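Local coordinates for protein cytosine deaminase (Klebsiella pneumoniae, PDB 4R88) that probably catalyses the hydrolytic deamination of cytosine to uracil and ammonia, as an iron-bound member of the amidohydrolase family, at residues A61-G66 against D308-P313; P55-D60 against V114-D119; C210-D215 against H241-G246. All coordinates share one frame; numbering follows the deposited sequence.

The three contacts join loops and strands at one end of the amidohydrolase TIM barrel, around the ferrous ion and 5-fluorocytosine. Contact 2 pairs the parallel strands 46-57 and 111-119. Contact 1, its centre about 11 Å away, uses the loop that follows strand 46-57 and the loop after strand 303-305, and probable backbone hydrogen bonds of Asp308 with His56 and His58 tie the two together. Contact 3 lies about 21 Å from contact 1 and about 19 Å from contact 2, centre to centre, where strands 205-210 and 237-241 end. Along the chain, contacts 1 and 2 interleave, and contact 3 falls between the segments of contact 1. Segments far apart in sequence thus build one metal and ligand site.

Contact 1: A61-G66 against D308-P313; sequences ATLTAG and DSIQDP. With FE2 (Fe (II) ion), chain T; 1LD (5-fluorocytosine), chain S.
Thr62 turns OG1 opposite its backbone N (chi1 -168°), which lays the hydroxyl beside Ile310, with OG1 3.6 Å from Ile310 CB; the two side chains run side by side and point the same way. Thr64 takes the other course: its OG1 sits between the backbone N and the carbonyl carbon (chi1 67°), where it donates to Ala61 O at 2.8 Å and reinforces the type II beta turn from Ala61 to Thr64, whose backbone hydrogen bond is weak. The same OG1 leans on the proline ring, 3.4 Å from Pro313 CD. Ile310 O is approached by the hydroxyl of Thr62, which also bonds to Thr102 in helix 92-108, and by the amide of Leu63, whose N-H arrives in the carbonyl plane with N 3.1 Å from Ile310 O. Two residues after Leu63, Ala65 N donates to the next carbonyl, Gln311 O, at 2.9 Å, coming from above the carbonyl plane.

Both segments are loops that follow barrel strands of the amidohydrolase fold, after strand 46-57 and after strand 303-305. Gln311 and Asp312 face Tyr315 in a G1 beta bulge. At the start of the second loop Asp308 OD2 binds the ferrous ion at 2.6 Å, together with His56, His58 and His209, while Ser309 OG lies 3.2 Å from the fluorine atom F of 5-fluorocytosine.

The apolar part of the contact is modest: Ala61 CB rests near Pro313 CD, and Leu63 CD2 near Ile310 CG2. The same Leu63 methyl crosses the extended Gln311 chain and lies beside its amide oxygen, with CD2 3.4 Å from Gln311 OE1. NE2 of Gln311 makes a weak hydrogen bond to Tyr381 of the second subunit.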
ATOM      1  N   ALA B  61      16.851 -13.969   7.567  1.00 16.51           N
ATOM      2  CA  ALA B  61      16.258 -13.187   8.649  1.00 20.50           C
ATOM      3  C   ALA B  61      14.728 -13.262   8.701  1.00 18.13           C
ATOM      4  O   ALA B  61      14.126 -12.730   9.622  1.00 14.44           O
ATOM      5  CB  ALA B  61      16.694 -11.724   8.532  1.00 17.31           C
ATOM      6  N   THR B  62      14.098 -13.902   7.719  1.00 20.04           N
ATOM      7  CA  THR B  62      12.634 -13.886   7.648  1.00 17.16           C
ATOM      8  C   THR B  62      11.984 -14.551   8.869  1.00 16.55           C
ATOM      9  O   THR B  62      12.511 -15.520   9.412  1.00 16.18           O
ATOM     10  CB  THR B  62      12.099 -14.528   6.331  1.00 19.80           C
ATOM     11  OG1 THR B  62      10.701 -14.232   6.179  1.00 15.35           O
ATOM     12  CG2 THR B  62      12.294 -16.033   6.338  1.00 18.24           C
ATOM     13  N   LEU B  63      10.861 -13.992   9.311  1.00 15.19           N
ATOM     14  CA  LEU B  63      10.067 -14.559  10.403  1.00 21.22           C
ATOM     15  C   LEU B  63      10.769 -14.527  11.771  1.00 22.15           C
ATOM     16  O   LEU B  63      10.484 -15.360  12.625  1.00 25.48           O
ATOM     17  CB  LEU B  63       9.620 -15.990  10.058  1.00 21.52           C
ATOM     18  CG  LEU B  63       8.885 -16.175   8.725  1.00 18.85           C
ATOM     19  CD1 LEU B  63       8.518 -17.640   8.500  1.00 16.84           C
ATOM     20  CD2 LEU B  63       7.637 -15.266   8.647  1.00 18.04           C
ATOM     21  N   THR B  64      11.679 -13.574  11.977  1.00 16.68           N
ATOM     22  CA  THR B  64      12.344 -13.415  13.278  1.00 19.11           C
ATOM     23  C   THR B  64      12.065 -12.057  13.937  1.00 26.02           C
ATOM     24  O   THR B  64      12.772 -11.674  14.866  1.00 24.46           O
ATOM     25  CB  THR B  64      13.885 -13.534  13.176  1.00 19.19           C
ATOM     26  OG1 THR B  64      14.405 -12.425  12.429  1.00 20.38           O
ATOM     27  CG2 THR B  64      14.310 -14.843  12.516  1.00 14.22           C
ATOM     28  N   ALA B  65      11.066 -11.318  13.449  1.00 23.72           N
ATOM     29  CA  ALA B  65      10.717 -10.029  14.058  1.00 23.18           C
ATOM     30  C   ALA B  65      10.405 -10.197  15.541  1.00 28.81           C
ATOM     31  O   ALA B  65       9.565 -11.005  15.907  1.00 22.37           O
ATOM     32  CB  ALA B  65       9.532  -9.399  13.352  1.00 18.87           C
ATOM     33  N   GLY B  66      11.080  -9.428  16.391  1.00 25.88           N
ATOM     34  CA  GLY B  66      10.828  -9.497  17.820  1.00 20.18           C
ATOM     35  C   GLY B  66      11.725 -10.465  18.599  1.00 28.81           C
ATOM     36  O   GLY B  66      11.594 -10.579  19.814  1.00 29.42           O
ATOM     37  N   ASP B 308      11.994  -6.992   0.055  1.00 18.01           N
ATOM     38  CA  ASP B 308      13.104  -6.860   1.025  1.00 16.34           C
ATOM     39  C   ASP B 308      12.979  -7.735   2.286  1.00 20.29           C
ATOM     40  O   ASP B 308      13.841  -8.572   2.561  1.00 21.89           O
ATOM     41  CB  ASP B 308      13.325  -5.380   1.411  1.00 21.31           C
ATOM     42  CG  ASP B 308      14.725  -5.117   1.954  1.00 34.45           C
ATOM     43  OD1 ASP B 308      15.047  -3.959   2.281  1.00 44.29           O
ATOM     44  OD2 ASP B 308      15.509  -6.074   2.051  1.00 38.40           O
ATOM     45  N   SER B 309      11.914  -7.534   3.055  1.00 22.81           N
ATOM     46  CA  SER B 309      11.766  -8.200   4.346  1.00 21.35           C
ATOM     47  C   SER B 309      10.376  -8.779   4.538  1.00 22.28           C
ATOM     48  O   SER B 309       9.389  -8.180   4.129  1.00 18.18           O
ATOM     49  CB  SER B 309      12.002  -7.204   5.487  1.00 20.66           C
ATOM     50  OG  SER B 309      13.325  -6.699   5.502  1.00 21.69           O
ATOM     51  N   ILE B 310      10.298  -9.925   5.201  1.00 18.48           N
ATOM     52  CA  ILE B 310       9.012 -10.418   5.692  1.00 11.76           C
ATOM     53  C   ILE B 310       9.143 -10.765   7.179  1.00 20.34           C
ATOM     54  O   ILE B 310       9.831 -11.721   7.543  1.00 21.32           O
ATOM     55  CB  ILE B 310       8.523 -11.624   4.846  1.00 16.53           C
ATOM     56  CG1 ILE B 310       8.140 -11.137   3.442  1.00 16.99           C
ATOM     57  CG2 ILE B 310       7.356 -12.327   5.532  1.00 22.82           C
ATOM     58  CD1 ILE B 310       7.863 -12.260   2.417  1.00 19.41           C
ATOM     59  N   GLN B 311       8.532  -9.938   8.032  1.00 15.90           N
ATOM     60  CA  GLN B 311       8.471 -10.160   9.478  1.00 17.82           C
ATOM     61  C   GLN B 311       9.849 -10.385  10.097  1.00 20.71           C
ATOM     62  O   GLN B 311      10.097 -11.408  10.742  1.00 19.63           O
ATOM     63  CB  GLN B 311       7.515 -11.314   9.810  1.00 18.13           C
ATOM     64  CG  GLN B 311       6.084 -11.071   9.291  1.00 18.17           C
ATOM     65  CD  GLN B 311       5.201 -12.294   9.418  1.00 28.39           C
ATOM     66  OE1 GLN B 311       5.068 -13.076   8.480  1.00 35.06           O
ATOM     67  NE2 GLN B 311       4.582 -12.457  10.576  1.00 27.57           N
ATOM     68  N   ASP B 312      10.737  -9.417   9.894  1.00 18.34           N
ATOM     69  CA  ASP B 312      12.139  -9.577  10.274  1.00 16.54           C
ATOM     70  C   ASP B 312      12.592  -8.383  11.149  1.00 18.67           C
ATOM     71  O   ASP B 312      11.747  -7.555  11.499  1.00 21.34           O
ATOM     72  CB  ASP B 312      12.980  -9.879   9.003  1.00 16.30           C
ATOM     73  CG  ASP B 312      13.306  -8.654   8.178  1.00 24.02           C
ATOM     74  OD1 ASP B 312      13.934  -8.851   7.095  1.00 23.91           O
ATOM     75  OD2 ASP B 312      12.961  -7.513   8.585  1.00 23.34           O
ATOM     76  N   PRO B 313      13.885  -8.300  11.546  1.00 20.71           N
ATOM     77  CA  PRO B 313      14.231  -7.191  12.455  1.00 20.73           C
ATOM     78  C   PRO B 313      13.986  -5.775  11.907  1.00 25.75           C
ATOM     79  O   PRO B 313      13.935  -4.824  12.674  1.00 30.13           O
ATOM     80  CB  PRO B 313      15.737  -7.376  12.684  1.00 19.65           C
ATOM     81  CG  PRO B 313      15.982  -8.825  12.446  1.00 24.48           C
ATOM     82  CD  PRO B 313      15.025  -9.223  11.355  1.00 18.70           C
TER
HETATM   83 FE   FE2 T 502      18.011  -5.459   1.853  0.58 34.34          FE
HETATM   84  N1  1LD S 501      19.839  -5.322   6.075  1.00 17.11           N
HETATM   85  C6  1LD S 501      18.593  -5.831   6.110  1.00 23.14           C
HETATM   86  C2  1LD S 501      20.046  -4.096   5.569  1.00 16.84           C
HETATM   87  O2  1LD S 501      21.326  -3.588   5.531  1.00 19.16           O
HETATM   88  N3  1LD S 501      19.046  -3.338   5.090  1.00 25.07           N
HETATM   89  C4  1LD S 501      17.786  -3.803   5.110  1.00 29.00           C
HETATM   90  N4  1LD S 501      16.729  -2.979   4.605  1.00 26.03           N
HETATM   91  C5  1LD S 501      17.521  -5.080   5.628  1.00 26.94           C
HETATM   92  F   1LD S 501      16.280  -5.574   5.654  1.00 30.36           F

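Contact 2: P55-D60 against V114-D119. With FE2 (Fe (II) ion), chain T; 1LD (5-fluorocytosine), chain S.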
ATOM      1  N   PRO B  55      13.360  -9.971  -6.416  1.00 14.79           N
ATOM      2  CA  PRO B  55      14.787  -9.830  -6.720  1.00 16.14           C
ATOM      3  C   PRO B  55      15.632  -9.423  -5.514  1.00 16.07           C
ATOM      4  O   PRO B  55      16.857  -9.310  -5.633  1.00 18.74           O
ATOM      5  CB  PRO B  55      14.796  -8.715  -7.764  1.00 20.91           C
ATOM      6  CG  PRO B  55      13.616  -7.857  -7.359  1.00 19.08           C
ATOM      7  CD  PRO B  55      12.567  -8.828  -6.912  1.00 13.56           C
ATOM      8  N   HIS B  56      14.988  -9.194  -4.372  1.00 12.99           N
ATOM      9  CA  HIS B  56      15.713  -8.770  -3.183  1.00 18.50           C
ATOM     10  C   HIS B  56      14.933  -9.095  -1.923  1.00 19.13           C
ATOM     11  O   HIS B  56      13.991  -8.390  -1.572  1.00 24.92           O
ATOM     12  CB  HIS B  56      15.971  -7.265  -3.255  1.00 15.56           C
ATOM     13  CG  HIS B  56      16.847  -6.753  -2.163  1.00 21.36           C
ATOM     14  ND1 HIS B  56      18.031  -6.088  -2.412  1.00 18.95           N
ATOM     15  CD2 HIS B  56      16.716  -6.799  -0.818  1.00 18.08           C
ATOM     16  CE1 HIS B  56      18.587  -5.748  -1.266  1.00 21.04           C
ATOM     17  NE2 HIS B  56      17.810  -6.168  -0.286  1.00 23.92           N
ATOM     18  N   ILE B  57      15.334 -10.157  -1.236  1.00 17.52           N
ATOM     19  CA  ILE B  57      14.726 -10.520   0.037  1.00 16.81           C
ATOM     20  C   ILE B  57      15.786 -11.115   0.985  1.00 18.43           C
ATOM     21  O   ILE B  57      16.805 -11.605   0.536  1.00 22.77           O
ATOM     22  CB  ILE B  57      13.547 -11.483  -0.174  1.00 19.19           C
ATOM     23  CG1 ILE B  57      12.671 -11.558   1.075  1.00 15.89           C
ATOM     24  CG2 ILE B  57      14.050 -12.885  -0.611  1.00 20.66           C
ATOM     25  CD1 ILE B  57      11.309 -12.196   0.815  1.00 22.73           C
ATOM     26  N   HIS B  58      15.565 -11.015   2.291  1.00 18.67           N
ATOM     27  CA  HIS B  58      16.498 -11.567   3.280  1.00 18.85           C
ATOM     28  C   HIS B  58      15.899 -12.803   3.939  1.00 18.59           C
ATOM     29  O   HIS B  58      15.349 -12.705   5.034  1.00 17.68           O
ATOM     30  CB  HIS B  58      16.813 -10.525   4.358  1.00 17.78           C
ATOM     31  CG  HIS B  58      17.612  -9.369   3.852  1.00 18.80           C
ATOM     32  ND1 HIS B  58      18.982  -9.303   3.979  1.00 19.70           N
ATOM     33  CD2 HIS B  58      17.240  -8.252   3.188  1.00 17.92           C
ATOM     34  CE1 HIS B  58      19.422  -8.194   3.416  1.00 19.57           C
ATOM     35  NE2 HIS B  58      18.384  -7.539   2.929  1.00 22.89           N
ATOM     36  N   LEU B  59      15.993 -13.954   3.268  1.00 18.88           N
ATOM     37  CA  LEU B  59      15.419 -15.203   3.784  1.00 18.28           C
ATOM     38  C   LEU B  59      16.072 -15.734   5.067  1.00 25.29           C
ATOM     39  O   LEU B  59      15.433 -16.474   5.823  1.00 24.05           O
ATOM     40  CB  LEU B  59      15.448 -16.315   2.729  1.00 15.84           C
ATOM     41  CG  LEU B  59      14.525 -16.182   1.525  1.00 18.04           C
ATOM     42  CD1 LEU B  59      14.638 -17.447   0.662  1.00 21.86           C
ATOM     43  CD2 LEU B  59      13.094 -15.932   1.979  1.00 17.72           C
ATOM     44  N   ASP B  60      17.339 -15.402   5.304  1.00 18.76           N
ATOM     45  CA  ASP B  60      17.979 -15.852   6.540  1.00 20.95           C
ATOM     46  C   ASP B  60      17.362 -15.185   7.761  1.00 20.61           C
ATOM     47  O   ASP B  60      17.295 -15.788   8.833  1.00 20.20           O
ATOM     48  CB  ASP B  60      19.510 -15.703   6.502  1.00 24.28           C
ATOM     49  CG  ASP B  60      19.969 -14.265   6.371  1.00 27.43           C
ATOM     50  OD1 ASP B  60      21.135 -13.990   6.725  1.00 25.09           O
ATOM     51  OD2 ASP B  60      19.180 -13.417   5.905  1.00 27.69           O
ATOM     52  N   VAL B 114      13.574 -15.996  -7.103  1.00 19.52           N
ATOM     53  CA  VAL B 114      13.910 -15.259  -5.895  1.00 18.90           C
ATOM     54  C   VAL B 114      15.415 -15.029  -5.802  1.00 18.25           C
ATOM     55  O   VAL B 114      16.205 -15.950  -6.026  1.00 19.83           O
ATOM     56  CB  VAL B 114      13.486 -16.048  -4.643  1.00 17.80           C
ATOM     57  CG1 VAL B 114      13.790 -15.235  -3.374  1.00 14.16           C
ATOM     58  CG2 VAL B 114      11.998 -16.441  -4.718  1.00 17.52           C
ATOM     59  N   ARG B 115      15.815 -13.809  -5.465  1.00 16.64           N
ATOM     60  CA  ARG B 115      17.200 -13.555  -5.087  1.00 18.61           C
ATOM     61  C   ARG B 115      17.237 -13.199  -3.601  1.00 22.09           C
ATOM     62  O   ARG B 115      16.633 -12.216  -3.193  1.00 16.51           O
ATOM     63  CB  ARG B 115      17.810 -12.426  -5.922  1.00 14.23           C
ATOM     64  CG  ARG B 115      19.170 -11.955  -5.398  1.00 16.04           C
ATOM     65  CD  ARG B 115      19.778 -10.853  -6.273  1.00 12.02           C
ATOM     66  NE  ARG B 115      20.260 -11.382  -7.544  1.00 15.81           N
ATOM     67  CZ  ARG B 115      20.790 -10.641  -8.511  1.00 19.75           C
ATOM     68  NH1 ARG B 115      20.881  -9.318  -8.366  1.00 14.11           N
ATOM     69  NH2 ARG B 115      21.221 -11.227  -9.626  1.00 17.11           N
ATOM     70  N   THR B 116      17.926 -14.019  -2.799  1.00 22.13           N
ATOM     71  CA  THR B 116      18.034 -13.774  -1.371  1.00 15.57           C
ATOM     72  C   THR B 116      19.426 -13.319  -0.975  1.00 19.71           C
ATOM     73  O   THR B 116      20.428 -13.853  -1.438  1.00 20.64           O
ATOM     74  CB  THR B 116      17.623 -15.006  -0.505  1.00 18.46           C
ATOM     75  OG1 THR B 116      17.577 -14.614   0.877  1.00 16.35           O
ATOM     76  CG2 THR B 116      18.615 -16.196  -0.671  1.00 13.83           C
ATOM     77  N   HIS B 117      19.489 -12.301  -0.129  1.00 15.91           N
ATOM     78  CA  HIS B 117      20.751 -11.964   0.520  1.00 12.71           C
ATOM     79  C   HIS B 117      20.867 -12.839   1.750  1.00 19.17           C
ATOM     80  O   HIS B 117      19.858 -13.221   2.352  1.00 20.14           O
ATOM     81  CB  HIS B 117      20.779 -10.470   0.855  1.00 16.06           C
ATOM     82  CG  HIS B 117      20.734  -9.599  -0.363  1.00 15.26           C
ATOM     83  ND1 HIS B 117      21.848  -8.956  -0.859  1.00 18.36           N
ATOM     84  CD2 HIS B 117      19.720  -9.304  -1.210  1.00 16.62           C
ATOM     85  CE1 HIS B 117      21.521  -8.296  -1.958  1.00 15.18           C
ATOM     86  NE2 HIS B 117      20.236  -8.492  -2.195  1.00 16.48           N
ATOM     87  N   VAL B 118      22.089 -13.243   2.069  1.00 18.91           N
ATOM     88  CA  VAL B 118      22.340 -14.012   3.273  1.00 14.72           C
ATOM     89  C   VAL B 118      23.528 -13.388   3.973  1.00 17.19           C
ATOM     90  O   VAL B 118      24.577 -13.190   3.358  1.00 17.12           O
ATOM     91  CB  VAL B 118      22.685 -15.470   2.937  1.00 20.21           C
ATOM     92  CG1 VAL B 118      22.843 -16.293   4.216  1.00 21.72           C
ATOM     93  CG2 VAL B 118      21.625 -16.057   2.039  1.00 27.95           C
ATOM     94  N   ASP B 119      23.360 -13.072   5.249  1.00 14.11           N
ATOM     95  CA  ASP B 119      24.411 -12.414   6.011  1.00 14.13           C
ATOM     96  C   ASP B 119      25.576 -13.372   6.182  1.00 15.43           C
ATOM     97  O   ASP B 119      25.426 -14.434   6.769  1.00 15.72           O
ATOM     98  CB  ASP B 119      23.867 -11.939   7.372  1.00 13.74           C
ATOM     99  CG  ASP B 119      24.894 -11.157   8.192  1.00 17.71           C
ATOM    100  OD1 ASP B 119      24.575 -10.844   9.357  1.00 19.18           O
ATOM    101  OD2 ASP B 119      26.001 -10.840   7.696  1.00 18.18           O
TER
HETATM  102 FE   FE2 T 502      18.011  -5.459   1.853  0.58 34.34          FE
HETATM  103  N1  1LD S 501      19.839  -5.322   6.075  1.00 17.11           N
HETATM  104  C6  1LD S 501      18.593  -5.831   6.110  1.00 23.14           C
HETATM  105  C2  1LD S 501      20.046  -4.096   5.569  1.00 16.84           C
HETATM  106  O2  1LD S 501      21.326  -3.588   5.531  1.00 19.16           O
HETATM  107  N3  1LD S 501      19.046  -3.338   5.090  1.00 25.07           N
HETATM  108  C4  1LD S 501      17.786  -3.803   5.110  1.00 29.00           C
HETATM  109  N4  1LD S 501      16.729  -2.979   4.605  1.00 26.03           N
HETATM  110  C5  1LD S 501      17.521  -5.080   5.628  1.00 26.94           C
HETATM  111  F   1LD S 501      16.280  -5.574   5.654  1.00 30.36           F
HETATM  112  O   HOH W   1      18.816  -7.940  -4.517  1.00 19.18           O
HETATM  113  O   HOH W   2      23.253 -15.119   8.323  1.00 21.41           O
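Ile57 and Thr116 form a parallel beta bridge between strands 46-57 and 111-119, neighbours in the TIM barrel of the amidohydrolase fold. Backbone hydrogen bonds enclose the bridge: Ile57 N donates to Arg115 O, and His117 N donates to Ile57 O at 2.9 Å. The axes of the short strand segments 55-57 and 114-119 are inclined by 41°, and beyond Ile57 side chains take over the hydrogen bonding. With chi1 of Thr116 at -172°, its OG1 swings to the carbonyl side of the residue and receives the N-H of Leu59 at 2.9 Å from Leu59 N. Farther along, Asp60 OD1 accepts the amide of Asp119 from above the carboxylate plane.

Ring contacts occupy the side nearer the metal. His56 NE2 and His58 NE2 bind the ferrous ion at 2.3 and 2.4 Å, and His209 and Asp308 complete the protein ligands. His117 brings NE2 over one face of the His56 ring, the planes inclined by 37°; its ring lies nearly parallel to that of His58 but slid aside, so that those two hardly overlap. The three histidines form an aromatic cluster, and one face of the His58 ring meets C6 of 5-fluorocytosine, 3.6 Å from His58 NE2.

Apolar contact is concentrated where Ile57 CG2 meets Val114 CG1 at 3.6 Å, with Val114 also touching Leu106 of helix 92-108. Two waters supplement the direct bonds. One donates to Asp60 OD1 and Asp119 O; the other bonds to His117 NE2 at the ring edge, in plane, and donates to Pro55 O at 2.6 Å.

Contact 3: C210-D215 against H241-G246. With 1LD (5-fluorocytosine), chain S.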
ATOM      1  N   CYS B 210      23.437  -0.365  -1.569  1.00 14.94           N
ATOM      2  CA  CYS B 210      24.226   0.799  -1.909  1.00 15.73           C
ATOM      3  C   CYS B 210      23.505   2.059  -1.409  1.00 22.43           C
ATOM      4  O   CYS B 210      22.392   2.346  -1.839  1.00 18.65           O
ATOM      5  CB  CYS B 210      24.410   0.845  -3.433  1.00 15.81           C
ATOM      6  SG  CYS B 210      25.747   1.915  -3.963  1.00 25.36           S
ATOM      7  N   ASP B 211      24.130   2.775  -0.476  1.00 16.38           N
ATOM      8  CA  ASP B 211      23.604   4.058   0.020  1.00 18.26           C
ATOM      9  C   ASP B 211      22.175   3.966   0.569  1.00 18.94           C
ATOM     10  O   ASP B 211      21.321   4.801   0.246  1.00 18.98           O
ATOM     11  CB  ASP B 211      23.688   5.126  -1.078  1.00 18.06           C
ATOM     12  CG  ASP B 211      25.095   5.244  -1.691  1.00 21.95           C
ATOM     13  OD1 ASP B 211      25.222   5.250  -2.937  1.00 19.84           O
ATOM     14  OD2 ASP B 211      26.081   5.353  -0.932  1.00 16.78           O
ATOM     15  N   GLU B 212      21.916   2.961   1.402  1.00 14.30           N
ATOM     16  CA  GLU B 212      20.613   2.834   2.067  1.00 15.69           C
ATOM     17  C   GLU B 212      20.604   3.688   3.320  1.00 19.31           C
ATOM     18  O   GLU B 212      20.639   3.179   4.441  1.00 19.80           O
ATOM     19  CB  GLU B 212      20.313   1.375   2.453  1.00 12.80           C
ATOM     20  CG  GLU B 212      18.866   1.180   2.958  1.00 13.99           C
ATOM     21  CD  GLU B 212      18.585  -0.241   3.400  1.00 19.26           C
ATOM     22  OE1 GLU B 212      17.408  -0.543   3.703  1.00 18.34           O
ATOM     23  OE2 GLU B 212      19.526  -1.065   3.430  1.00 20.40           O
ATOM     24  N   ILE B 213      20.587   4.996   3.112  1.00 17.95           N
ATOM     25  CA  ILE B 213      20.749   5.967   4.174  1.00 17.43           C
ATOM     26  C   ILE B 213      20.363   7.324   3.587  1.00 20.80           C
ATOM     27  O   ILE B 213      20.474   7.529   2.375  1.00 18.13           O
ATOM     28  CB  ILE B 213      22.210   5.999   4.670  1.00 18.34           C
ATOM     29  CG1 ILE B 213      22.324   6.784   5.972  1.00 21.95           C
ATOM     30  CG2 ILE B 213      23.124   6.605   3.619  1.00 18.93           C
ATOM     31  CD1 ILE B 213      23.703   6.737   6.578  1.00 27.18           C
ATOM     32  N   ASP B 214      19.884   8.241   4.424  1.00 20.36           N
ATOM     33  CA  ASP B 214      19.396   9.526   3.910  1.00 23.29           C
ATOM     34  C   ASP B 214      20.482  10.598   3.767  1.00 29.65           C
ATOM     35  O   ASP B 214      20.197  11.729   3.373  1.00 34.95           O
ATOM     36  CB  ASP B 214      18.240  10.049   4.773  1.00 24.00           C
ATOM     37  CG  ASP B 214      16.981   9.199   4.646  1.00 23.25           C
ATOM     38  OD1 ASP B 214      16.309   8.976   5.680  1.00 26.06           O
ATOM     39  OD2 ASP B 214      16.661   8.759   3.513  1.00 19.93           O
ATOM     40  N   ASP B 215      21.725  10.235   4.067  1.00 20.46           N
ATOM     41  CA  ASP B 215      22.856  11.165   3.998  1.00 12.41           C
ATOM     42  C   ASP B 215      23.156  11.520   2.538  1.00 14.30           C
ATOM     43  O   ASP B 215      23.510  10.634   1.760  1.00 16.50           O
ATOM     44  CB  ASP B 215      24.078  10.479   4.647  1.00 16.61           C
ATOM     45  CG  ASP B 215      25.340  11.349   4.632  1.00 18.25           C
ATOM     46  OD1 ASP B 215      26.428  10.845   5.007  1.00 19.05           O
ATOM     47  OD2 ASP B 215      25.245  12.520   4.237  1.00 17.35           O
ATOM     48  N   HIS B 241      18.564  -0.508  -3.239  1.00 18.81           N
ATOM     49  CA  HIS B 241      18.173   0.651  -2.430  1.00 19.69           C
ATOM     50  C   HIS B 241      18.513   2.007  -3.068  1.00 25.89           C
ATOM     51  O   HIS B 241      17.633   2.650  -3.638  1.00 29.15           O
ATOM     52  CB  HIS B 241      18.661   0.539  -0.982  1.00 14.74           C
ATOM     53  CG  HIS B 241      18.183  -0.700  -0.281  1.00 22.03           C
ATOM     54  ND1 HIS B 241      16.850  -0.931   0.000  1.00 22.14           N
ATOM     55  CD2 HIS B 241      18.859  -1.780   0.186  1.00 22.21           C
ATOM     56  CE1 HIS B 241      16.727  -2.100   0.609  1.00 25.38           C
ATOM     57  NE2 HIS B 241      17.929  -2.634   0.734  1.00 23.45           N
ATOM     58  N   THR B 242      19.774   2.428  -2.970  1.00 19.27           N
ATOM     59  CA  THR B 242      20.196   3.768  -3.402  1.00 13.05           C
ATOM     60  C   THR B 242      19.278   4.880  -2.862  1.00 13.87           C
ATOM     61  O   THR B 242      19.012   5.879  -3.540  1.00 18.15           O
ATOM     62  CB  THR B 242      20.442   3.873  -4.936  1.00 18.91           C
ATOM     63  OG1 THR B 242      19.205   3.775  -5.655  1.00 16.89           O
ATOM     64  CG2 THR B 242      21.409   2.753  -5.404  1.00 17.89           C
ATOM     65  N   CYS B 243      18.802   4.694  -1.631  1.00 16.82           N
ATOM     66  CA  CYS B 243      17.921   5.673  -0.985  1.00 17.23           C
ATOM     67  C   CYS B 243      18.516   7.081  -0.970  1.00 17.69           C
ATOM     68  O   CYS B 243      17.791   8.071  -1.104  1.00 12.56           O
ATOM     69  CB  CYS B 243      17.624   5.272   0.462  1.00 17.73           C
ATOM     70  SG  CYS B 243      16.883   3.638   0.674  1.00 20.35           S
ATOM     71  N   ALA B 244      19.829   7.176  -0.795  1.00 13.37           N
ATOM     72  CA  ALA B 244      20.463   8.494  -0.699  1.00 13.75           C
ATOM     73  C   ALA B 244      20.275   9.323  -1.974  1.00 11.12           C
ATOM     74  O   ALA B 244      20.260  10.555  -1.927  1.00 14.84           O
ATOM     75  CB  ALA B 244      21.950   8.350  -0.361  1.00 11.67           C
ATOM     76  N   MET B 245      20.139   8.648  -3.113  1.00 12.98           N
ATOM     77  CA  MET B 245      19.860   9.322  -4.384  1.00 15.34           C
ATOM     78  C   MET B 245      18.598  10.171  -4.280  1.00 16.81           C
ATOM     79  O   MET B 245      18.502  11.244  -4.886  1.00 14.61           O
ATOM     80  CB  MET B 245      19.710   8.318  -5.538  1.00 14.62           C
ATOM     81  CG  MET B 245      19.668   9.002  -6.905  1.00 20.36           C
ATOM     82  SD  MET B 245      18.981   7.997  -8.248  1.00 26.73           S
ATOM     83  CE  MET B 245      20.086   6.597  -8.125  1.00 15.93           C
ATOM     84  N   GLY B 246      17.637   9.700  -3.486  1.00 15.00           N
ATOM     85  CA  GLY B 246      16.445  10.474  -3.198  1.00 14.84           C
ATOM     86  C   GLY B 246      16.713  11.778  -2.455  1.00 18.32           C
ATOM     87  O   GLY B 246      15.797  12.577  -2.268  1.00 20.08           O
TER
HETATM   88  N1  1LD S 501      19.839  -5.322   6.075  1.00 17.11           N
HETATM   89  C6  1LD S 501      18.593  -5.831   6.110  1.00 23.14           C
HETATM   90  C2  1LD S 501      20.046  -4.096   5.569  1.00 16.84           C
HETATM   91  O2  1LD S 501      21.326  -3.588   5.531  1.00 19.16           O
HETATM   92  N3  1LD S 501      19.046  -3.338   5.090  1.00 25.07           N
HETATM   93  C4  1LD S 501      17.786  -3.803   5.110  1.00 29.00           C
HETATM   94  N4  1LD S 501      16.729  -2.979   4.605  1.00 26.03           N
HETATM   95  C5  1LD S 501      17.521  -5.080   5.628  1.00 26.94           C
HETATM   96  F   1LD S 501      16.280  -5.574   5.654  1.00 30.36           F
HETATM   97  O   HOH W   3      17.010   9.833   0.822  1.00 22.78           O
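His241 lies flat against the carboxylate of Glu212: the two planes are only 13° apart, and Glu212 CD sits 3.5 Å above the ring plane, over its centre. Glu212 reaches there as an extended chain, with CG trans to N (chi1 -171°), and CG makes a CH-pi contact with the same ring. Thr242 follows, its N giving a weak hydrogen bond to Cys210 O where the parallel strands 205-210 and 237-241 of the barrel end; its hydroxyl bonds to Thr291. At Cys243 the sulfur SG packs 3.9 Å from Glu212 CG, and a water donates to both Cys243 O and Asp214 OD2. Ala244, in the 3-10 segment, gives its N-H to Asp211 O at 3.0 Å and tucks CB against Ile213 O and Asp215 O.

The ring and the sulfur flank the Glu212 chain and probably help to set the position of its carboxylate. Glu212 OE1 accepts a nearly straight bond (175°) from N4 of 5-fluorocytosine at 2.7 Å. Glu212 OE2 lies 2.9 Å from N3 of 5-fluorocytosine, so the carboxylate faces the amidine edge, consistent with recognition of the amino group that cytosine deamination removes.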